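Local coordinates for soluble lytic murein transglycosylase (Escherichia coli, PDB 1QSA), which is a periplasmic lytic transglycosylase that cleaves MurNAc-GlcNAc glycosidic bonds of peptidoglycan from the chain ends, forming a 1,6-anhydro bond in the MurNAc residue, at residues 319-324 against 575-580; 571-576 against 607-612. One frame throughout, in Å; residues are numbered along the deposited sequence.

In the fold
Helix 572-578 of the lysozyme-like region serves both contacts, which illustrates how a short helix can serve different neighbours with different residues. Contact 1 sets its Glu-577 against helix 319-331 of the alpha-superhelix; contact 2 sets its first turn against the loop 607-610 near the C-terminus. Their centres are 12 Å apart, and they share Phe-575 and Val-576. Trp-324 joins them directly, its CZ2 lying 3.6 Å from CG1 of Val-573 and 3.5 Å from the backbone N of Ala-574. Bound glycerol, probably from the crystallisation liquor, comes within about 4 Å of the side chain of Trp-324 in contact 1 and of Ala-572 in contact 2. Both contacts are away from the predicted active-site residue, Glu-478.

Contact 1. Residues 319-324 against 575-580; sequences DEWRYW and FVESIP
Glu-577 reaches across from helix 572-578 to a surface formed by Glu-320, Trp-321 and Trp-324 on helix 319-331, an interdomain contact between the alpha-superhelix and the lysozyme-like region. With CG anti to the backbone N (chi1 -167°), the glutamate chain leaves its helix toward the superhelix and then bends at chi2, taking CB and CG past Trp-324 and the carboxylate on to Glu-320 and Trp-321. The stem passes Trp-324 in the opposite direction, CG lying 4.0 Å from NE1 of that indole. Trp-321 is met farther out: its CH2 is 4.1 Å from OE2 of Glu-577, and the indole and carboxylate planes stand 66° apart, which excludes a flat stack. The other oxygen, OE1, rests 3.6 Å from CB of Glu-320.

No hydrogen bond crosses between the segments, yet the buried carboxylate is well satisfied: OE1 forms a salt bridge with Lys-589 and a hydrogen bond with the hydroxyl of Tyr-352, and OE2 a salt bridge with Arg-293. Tyr-352 OH also accepts a hydrogen bond from NE1 of Trp-324, linking glutamate and indole indirectly, while NE1 of Trp-321 is bonded to Glu-289. Lys-589 and Arg-293 probably ease the approach of two like charges, OE2 of Glu-320 and OE2 of Glu-577 being 4.6 Å apart. A leucine in place of Glu-577 would probably leave Lys-589 and Arg-293 without their shared carboxylate and Tyr-352 without one of its bonds.

The tryptophans are flanked by their own neighbours along the helix. CD2 of Tyr-323 lies 3.7 Å above the centre of the Trp-324 ring. Glu-320, with chi1 at 59° holding CG between the backbone N and the carbonyl carbon, lays that CG over the centre of one face of the Trp-321 indole, 3.4 Å above the plane.

Contact 2. Residues 571-576 against 607-612; sequences DAVAFV and TLMSAT
Met-609 and Ala-572 carry the apolar part of this contact. The Met-609 side chain starts with CG beside the backbone N (chi1 -60°) and runs extended from there, delivering its thioether end to the first turn of helix 572-578. SD lies 3.6 Å from CB of Ala-572, a methyl that points toward the loop, and the terminal CE is 3.9 Å from the same CB. CE also approaches CG2 of Val-573 more loosely, at 4.4 Å. Ile-546 of helix 545-554 touches both Ala-572 and Met-609, adding a further apolar side chain.

The polar interactions are of another kind, since they shape each segment instead of joining the two. Each segment contains an N-cap, and the contact sets the first turn of one helix against the loop leading into another, in the C-terminal, lysozyme-like part of the chain. Asp-571 OD1 accepts from Ala-574 N at 2.8 Å, nearly straight at 164° and met close to the line of its C-O bond. At the other start, Ser-610 OG caps a backbone N just beyond Thr-612, while Ser-610 N bonds to Glu-613 OE1, a reciprocal pattern consistent with a capping box.

Further hydrogen bonds hold the loop to its surroundings: Leu-608 O accepts a hydrogen bond from NH2 of Arg-545, and Met-609 N is bonded to OE1 of Gln-358 on helix 351-359.

Contact 1. Residues 319-324 against 575-580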
ATOM      1  N   ASP A 319      19.014  -1.201  -9.949  1.00 14.61           N
ATOM      2  CA  ASP A 319      18.904  -2.026 -11.155  1.00 14.49           C
ATOM      3  C   ASP A 319      18.691  -1.195 -12.413  1.00 14.57           C
ATOM      4  O   ASP A 319      19.401  -1.365 -13.401  1.00 14.84           O
ATOM      5  CB  ASP A 319      17.699  -2.970 -11.066  1.00 17.71           C
ATOM      6  CG  ASP A 319      17.949  -4.172 -10.188  1.00 20.86           C
ATOM      7  OD1 ASP A 319      19.042  -4.291  -9.587  1.00 19.82           O
ATOM      8  OD2 ASP A 319      17.031  -5.014 -10.115  1.00 21.81           O
ATOM      9  N   GLU A 320      17.669  -0.345 -12.384  1.00 13.56           N
ATOM     10  CA  GLU A 320      17.350   0.482 -13.541  1.00 14.32           C
ATOM     11  C   GLU A 320      18.505   1.338 -14.049  1.00 14.29           C
ATOM     12  O   GLU A 320      18.758   1.381 -15.258  1.00 13.25           O
ATOM     13  CB  GLU A 320      16.116   1.367 -13.285  1.00 15.10           C
ATOM     14  CG  GLU A 320      16.223   2.347 -12.103  1.00 15.83           C
ATOM     15  CD  GLU A 320      15.590   1.828 -10.839  1.00 17.75           C
ATOM     16  OE1 GLU A 320      15.677   0.609 -10.576  1.00 18.56           O
ATOM     17  OE2 GLU A 320      15.039   2.646 -10.072  1.00 17.41           O
ATOM     18  N   TRP A 321      19.236   1.974 -13.135  1.00 13.58           N
ATOM     19  CA  TRP A 321      20.323   2.851 -13.551  1.00 12.78           C
ATOM     20  C   TRP A 321      21.549   2.081 -14.021  1.00 13.39           C
ATOM     21  O   TRP A 321      22.321   2.584 -14.841  1.00 12.54           O
ATOM     22  CB  TRP A 321      20.629   3.892 -12.480  1.00 12.63           C
ATOM     23  CG  TRP A 321      19.392   4.647 -12.022  1.00 12.93           C
ATOM     24  CD1 TRP A 321      19.117   5.045 -10.750  1.00 13.25           C
ATOM     25  CD2 TRP A 321      18.248   5.043 -12.821  1.00 13.75           C
ATOM     26  NE1 TRP A 321      17.880   5.653 -10.693  1.00 13.00           N
ATOM     27  CE2 TRP A 321      17.326   5.668 -11.948  1.00 15.16           C
ATOM     28  CE3 TRP A 321      17.912   4.918 -14.182  1.00 14.17           C
ATOM     29  CZ2 TRP A 321      16.083   6.170 -12.385  1.00 14.90           C
ATOM     30  CZ3 TRP A 321      16.670   5.417 -14.618  1.00 12.05           C
ATOM     31  CH2 TRP A 321      15.774   6.036 -13.716  1.00 12.32           C
ATOM     32  N   ARG A 322      21.733   0.868 -13.503  1.00 13.02           N
ATOM     33  CA  ARG A 322      22.830   0.031 -13.975  1.00 13.99           C
ATOM     34  C   ARG A 322      22.506  -0.399 -15.416  1.00 14.37           C
ATOM     35  O   ARG A 322      23.370  -0.347 -16.302  1.00 13.11           O
ATOM     36  CB  ARG A 322      23.009  -1.191 -13.078  1.00 15.27           C
ATOM     37  CG  ARG A 322      23.573  -0.833 -11.713  1.00 18.21           C
ATOM     38  CD  ARG A 322      23.556  -2.021 -10.780  1.00 26.30           C
ATOM     39  NE  ARG A 322      24.493  -3.061 -11.194  1.00 31.47           N
ATOM     40  CZ  ARG A 322      24.384  -4.344 -10.858  1.00 34.45           C
ATOM     41  NH1 ARG A 322      23.362  -4.766 -10.125  1.00 32.42           N
ATOM     42  NH2 ARG A 322      25.290  -5.216 -11.282  1.00 36.01           N
ATOM     43  N   TYR A 323      21.246  -0.767 -15.672  1.00 12.32           N
ATOM     44  CA  TYR A 323      20.866  -1.166 -17.027  1.00 10.89           C
ATOM     45  C   TYR A 323      21.037  -0.001 -17.993  1.00 11.81           C
ATOM     46  O   TYR A 323      21.591  -0.180 -19.076  1.00 12.40           O
ATOM     47  CB  TYR A 323      19.408  -1.659 -17.115  1.00 12.60           C
ATOM     48  CG  TYR A 323      19.009  -1.945 -18.563  1.00 12.49           C
ATOM     49  CD1 TYR A 323      19.357  -3.149 -19.184  1.00 11.23           C
ATOM     50  CD2 TYR A 323      18.355  -0.973 -19.333  1.00 13.39           C
ATOM     51  CE1 TYR A 323      19.075  -3.374 -20.539  1.00 11.13           C
ATOM     52  CE2 TYR A 323      18.070  -1.188 -20.676  1.00  9.42           C
ATOM     53  CZ  TYR A 323      18.432  -2.384 -21.273  1.00 11.52           C
ATOM     54  OH  TYR A 323      18.154  -2.593 -22.593  1.00 11.93           O
ATOM     55  N   TRP A 324      20.573   1.187 -17.614  1.00 10.56           N
ATOM     56  CA  TRP A 324      20.683   2.324 -18.537  1.00 11.72           C
ATOM     57  C   TRP A 324      22.123   2.786 -18.738  1.00 11.85           C
ATOM     58  O   TRP A 324      22.464   3.329 -19.796  1.00 12.51           O
ATOM     59  CB  TRP A 324      19.698   3.440 -18.178  1.00 11.06           C
ATOM     60  CG  TRP A 324      18.278   3.018 -18.528  1.00  9.64           C
ATOM     61  CD1 TRP A 324      17.286   2.651 -17.651  1.00 11.84           C
ATOM     62  CD2 TRP A 324      17.741   2.804 -19.844  1.00 12.17           C
ATOM     63  NE1 TRP A 324      16.181   2.204 -18.339  1.00  8.91           N
ATOM     64  CE2 TRP A 324      16.427   2.287 -19.685  1.00 10.66           C
ATOM     65  CE3 TRP A 324      18.245   2.992 -21.144  1.00 11.78           C
ATOM     66  CZ2 TRP A 324      15.611   1.953 -20.771  1.00 12.08           C
ATOM     67  CZ3 TRP A 324      17.427   2.660 -22.233  1.00 12.85           C
ATOM     68  CH2 TRP A 324      16.121   2.144 -22.034  1.00 11.38           C
ATOM     69  N   PHE A 575      10.047   2.992 -22.440  1.00  9.32           N
ATOM     70  CA  PHE A 575       8.640   3.337 -22.212  1.00  8.93           C
ATOM     71  C   PHE A 575       8.207   2.916 -20.786  1.00  9.19           C
ATOM     72  O   PHE A 575       7.607   3.698 -20.066  1.00 10.67           O
ATOM     73  CB  PHE A 575       7.725   2.712 -23.258  1.00 10.72           C
ATOM     74  CG  PHE A 575       6.297   3.140 -23.121  1.00 10.74           C
ATOM     75  CD1 PHE A 575       5.853   4.337 -23.684  1.00 12.11           C
ATOM     76  CD2 PHE A 575       5.408   2.393 -22.353  1.00  9.75           C
ATOM     77  CE1 PHE A 575       4.538   4.777 -23.467  1.00 13.78           C
ATOM     78  CE2 PHE A 575       4.101   2.820 -22.132  1.00 12.27           C
ATOM     79  CZ  PHE A 575       3.674   4.019 -22.694  1.00 10.93           C
ATOM     80  N   VAL A 576       8.574   1.707 -20.367  1.00  8.66           N
ATOM     81  CA  VAL A 576       8.219   1.243 -19.018  1.00  8.61           C
ATOM     82  C   VAL A 576       8.863   2.131 -17.945  1.00  8.41           C
ATOM     83  O   VAL A 576       8.187   2.613 -17.027  1.00  9.93           O
ATOM     84  CB  VAL A 576       8.686  -0.220 -18.791  1.00  9.44           C
ATOM     85  CG1 VAL A 576       8.529  -0.625 -17.296  1.00  8.74           C
ATOM     86  CG2 VAL A 576       7.876  -1.164 -19.665  1.00 10.03           C
ATOM     87  N   GLU A 577      10.160   2.394 -18.092  1.00  9.36           N
ATOM     88  CA  GLU A 577      10.883   3.179 -17.100  1.00  9.26           C
ATOM     89  C   GLU A 577      10.443   4.635 -17.001  1.00  9.93           C
ATOM     90  O   GLU A 577      10.532   5.240 -15.928  1.00 11.80           O
ATOM     91  CB  GLU A 577      12.397   3.106 -17.346  1.00  8.86           C
ATOM     92  CG  GLU A 577      13.201   3.636 -16.163  1.00 10.45           C
ATOM     93  CD  GLU A 577      12.874   2.899 -14.876  1.00 10.06           C
ATOM     94  OE1 GLU A 577      12.925   1.663 -14.870  1.00 11.58           O
ATOM     95  OE2 GLU A 577      12.546   3.542 -13.866  1.00 12.87           O
ATOM     96  N   SER A 578       9.968   5.193 -18.114  1.00 10.49           N
ATOM     97  CA  SER A 578       9.543   6.587 -18.154  1.00 11.17           C
ATOM     98  C   SER A 578       8.078   6.835 -17.789  1.00 11.07           C
ATOM     99  O   SER A 578       7.633   7.985 -17.753  1.00 12.81           O
ATOM    100  CB  SER A 578       9.884   7.229 -19.511  1.00 12.02           C
ATOM    101  OG  SER A 578       9.221   6.574 -20.574  1.00 11.46           O
ATOM    102  N   ILE A 579       7.321   5.776 -17.524  1.00 11.15           N
ATOM    103  CA  ILE A 579       5.921   5.947 -17.095  1.00 11.75           C
ATOM    104  C   ILE A 579       6.000   6.901 -15.885  1.00 11.26           C
ATOM    105  O   ILE A 579       6.694   6.630 -14.911  1.00 13.43           O
ATOM    106  CB  ILE A 579       5.304   4.599 -16.700  1.00 11.17           C
ATOM    107  CG1 ILE A 579       4.984   3.804 -17.981  1.00 10.00           C
ATOM    108  CG2 ILE A 579       4.040   4.822 -15.858  1.00 10.46           C
ATOM    109  CD1 ILE A 579       4.536   2.346 -17.742  1.00 11.16           C
ATOM    110  N   PRO A 580       5.305   8.044 -15.960  1.00 14.33           N
ATOM    111  CA  PRO A 580       5.346   9.034 -14.876  1.00 15.77           C
ATOM    112  C   PRO A 580       4.717   8.730 -13.527  1.00 15.73           C
ATOM    113  O   PRO A 580       5.046   9.394 -12.550  1.00 17.07           O
ATOM    114  CB  PRO A 580       4.763  10.288 -15.525  1.00 16.99           C
ATOM    115  CG  PRO A 580       3.814   9.754 -16.525  1.00 16.76           C
ATOM    116  CD  PRO A 580       4.499   8.523 -17.100  1.00 16.76           C
TER

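Contact 2. Residues 571-576 against 607-612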
ATOM      1  N   ASP A 571      12.213   2.845 -27.012  1.00 11.88           N
ATOM      2  CA  ASP A 571      12.029   1.403 -26.981  1.00 11.37           C
ATOM      3  C   ASP A 571      11.139   0.941 -25.820  1.00 10.85           C
ATOM      4  O   ASP A 571      10.690   1.754 -25.008  1.00  9.57           O
ATOM      5  CB  ASP A 571      13.372   0.637 -27.063  1.00 11.97           C
ATOM      6  CG  ASP A 571      14.228   0.730 -25.794  1.00 16.13           C
ATOM      7  OD1 ASP A 571      13.730   1.026 -24.698  1.00 14.68           O
ATOM      8  OD2 ASP A 571      15.439   0.448 -25.898  1.00 17.63           O
ATOM      9  N   ALA A 572      10.852  -0.358 -25.786  1.00 10.37           N
ATOM     10  CA  ALA A 572       9.977  -0.948 -24.768  1.00  9.88           C
ATOM     11  C   ALA A 572      10.404  -0.694 -23.325  1.00  9.45           C
ATOM     12  O   ALA A 572       9.574  -0.341 -22.471  1.00 11.72           O
ATOM     13  CB  ALA A 572       9.854  -2.445 -25.006  1.00 10.43           C
ATOM     14  N   VAL A 573      11.697  -0.843 -23.055  1.00  9.24           N
ATOM     15  CA  VAL A 573      12.223  -0.662 -21.702  1.00 10.41           C
ATOM     16  C   VAL A 573      12.160   0.807 -21.303  1.00  9.21           C
ATOM     17  O   VAL A 573      11.801   1.122 -20.183  1.00  9.61           O
ATOM     18  CB  VAL A 573      13.687  -1.175 -21.588  1.00 10.39           C
ATOM     19  CG1 VAL A 573      14.116  -1.245 -20.125  1.00 10.78           C
ATOM     20  CG2 VAL A 573      13.831  -2.550 -22.260  1.00 12.47           C
ATOM     21  N   ALA A 574      12.490   1.702 -22.241  1.00 10.08           N
ATOM     22  CA  ALA A 574      12.446   3.141 -21.975  1.00 10.75           C
ATOM     23  C   ALA A 574      10.996   3.577 -21.714  1.00 10.76           C
ATOM     24  O   ALA A 574      10.739   4.412 -20.838  1.00  9.96           O
ATOM     25  CB  ALA A 574      13.039   3.920 -23.150  1.00 11.15           C
ATOM     26  N   PHE A 575      10.047   2.992 -22.440  1.00  9.32           N
ATOM     27  CA  PHE A 575       8.640   3.337 -22.212  1.00  8.93           C
ATOM     28  C   PHE A 575       8.207   2.916 -20.786  1.00  9.19           C
ATOM     29  O   PHE A 575       7.607   3.698 -20.066  1.00 10.67           O
ATOM     30  CB  PHE A 575       7.725   2.712 -23.258  1.00 10.72           C
ATOM     31  CG  PHE A 575       6.297   3.140 -23.121  1.00 10.74           C
ATOM     32  CD1 PHE A 575       5.853   4.337 -23.684  1.00 12.11           C
ATOM     33  CD2 PHE A 575       5.408   2.393 -22.353  1.00  9.75           C
ATOM     34  CE1 PHE A 575       4.538   4.777 -23.467  1.00 13.78           C
ATOM     35  CE2 PHE A 575       4.101   2.820 -22.132  1.00 12.27           C
ATOM     36  CZ  PHE A 575       3.674   4.019 -22.694  1.00 10.93           C
ATOM     37  N   VAL A 576       8.574   1.707 -20.367  1.00  8.66           N
ATOM     38  CA  VAL A 576       8.219   1.243 -19.018  1.00  8.61           C
ATOM     39  C   VAL A 576       8.863   2.131 -17.945  1.00  8.41           C
ATOM     40  O   VAL A 576       8.187   2.613 -17.027  1.00  9.93           O
ATOM     41  CB  VAL A 576       8.686  -0.220 -18.791  1.00  9.44           C
ATOM     42  CG1 VAL A 576       8.529  -0.625 -17.296  1.00  8.74           C
ATOM     43  CG2 VAL A 576       7.876  -1.164 -19.665  1.00 10.03           C
ATOM     44  N   THR A 607      10.813 -15.908 -21.588  1.00 18.96           N
ATOM     45  CA  THR A 607      11.395 -14.696 -22.180  1.00 18.68           C
ATOM     46  C   THR A 607      10.536 -13.513 -21.716  1.00 16.20           C
ATOM     47  O   THR A 607       9.316 -13.591 -21.739  1.00 17.69           O
ATOM     48  CB  THR A 607      11.401 -14.771 -23.718  1.00 22.27           C
ATOM     49  OG1 THR A 607      12.026 -16.000 -24.127  1.00 22.53           O
ATOM     50  CG2 THR A 607      12.182 -13.582 -24.318  1.00 22.05           C
ATOM     51  N   LEU A 608      11.168 -12.425 -21.301  1.00 14.93           N
ATOM     52  CA  LEU A 608      10.418 -11.284 -20.772  1.00 13.65           C
ATOM     53  C   LEU A 608       9.351 -10.663 -21.666  1.00 14.22           C
ATOM     54  O   LEU A 608       8.242 -10.361 -21.206  1.00 12.27           O
ATOM     55  CB  LEU A 608      11.376 -10.195 -20.287  1.00 14.33           C
ATOM     56  CG  LEU A 608      10.662  -9.034 -19.579  1.00 14.65           C
ATOM     57  CD1 LEU A 608      10.130  -9.494 -18.226  1.00 16.14           C
ATOM     58  CD2 LEU A 608      11.616  -7.861 -19.426  1.00 15.61           C
ATOM     59  N   MET A 609       9.716 -10.398 -22.917  1.00 13.57           N
ATOM     60  CA  MET A 609       8.799  -9.785 -23.874  1.00 13.42           C
ATOM     61  C   MET A 609       8.749 -10.576 -25.173  1.00 14.49           C
ATOM     62  O   MET A 609       9.709 -11.268 -25.538  1.00 13.83           O
ATOM     63  CB  MET A 609       9.242  -8.345 -24.207  1.00 12.35           C
ATOM     64  CG  MET A 609       9.303  -7.407 -23.002  1.00 13.68           C
ATOM     65  SD  MET A 609       9.532  -5.696 -23.503  1.00 14.11           S
ATOM     66  CE  MET A 609      10.112  -4.943 -22.002  1.00 16.27           C
ATOM     67  N   SER A 610       7.629 -10.452 -25.877  1.00 13.30           N
ATOM     68  CA  SER A 610       7.469 -11.098 -27.179  1.00 15.21           C
ATOM     69  C   SER A 610       8.337 -10.301 -28.157  1.00 15.87           C
ATOM     70  O   SER A 610       8.736  -9.167 -27.866  1.00 15.99           O
ATOM     71  CB  SER A 610       6.005 -11.043 -27.629  1.00 16.70           C
ATOM     72  OG  SER A 610       5.606  -9.724 -27.975  1.00 15.78           O
ATOM     73  N   ALA A 611       8.634 -10.881 -29.313  1.00 16.98           N
ATOM     74  CA  ALA A 611       9.447 -10.180 -30.311  1.00 17.42           C
ATOM     75  C   ALA A 611       8.753  -8.877 -30.711  1.00 16.97           C
ATOM     76  O   ALA A 611       9.400  -7.850 -30.875  1.00 17.54           O
ATOM     77  CB  ALA A 611       9.634 -11.057 -31.540  1.00 20.87           C
ATOM     78  N   THR A 612       7.427  -8.920 -30.812  1.00 17.81           N
ATOM     79  CA  THR A 612       6.653  -7.739 -31.192  1.00 17.49           C
ATOM     80  C   THR A 612       6.720  -6.640 -30.129  1.00 15.77           C
ATOM     81  O   THR A 612       6.961  -5.470 -30.447  1.00 15.45           O
ATOM     82  CB  THR A 612       5.200  -8.124 -31.527  1.00 19.44           C
ATOM     83  OG1 THR A 612       5.211  -9.006 -32.665  1.00 22.90           O
ATOM     84  CG2 THR A 612       4.381  -6.891 -31.871  1.00 20.74           C
TER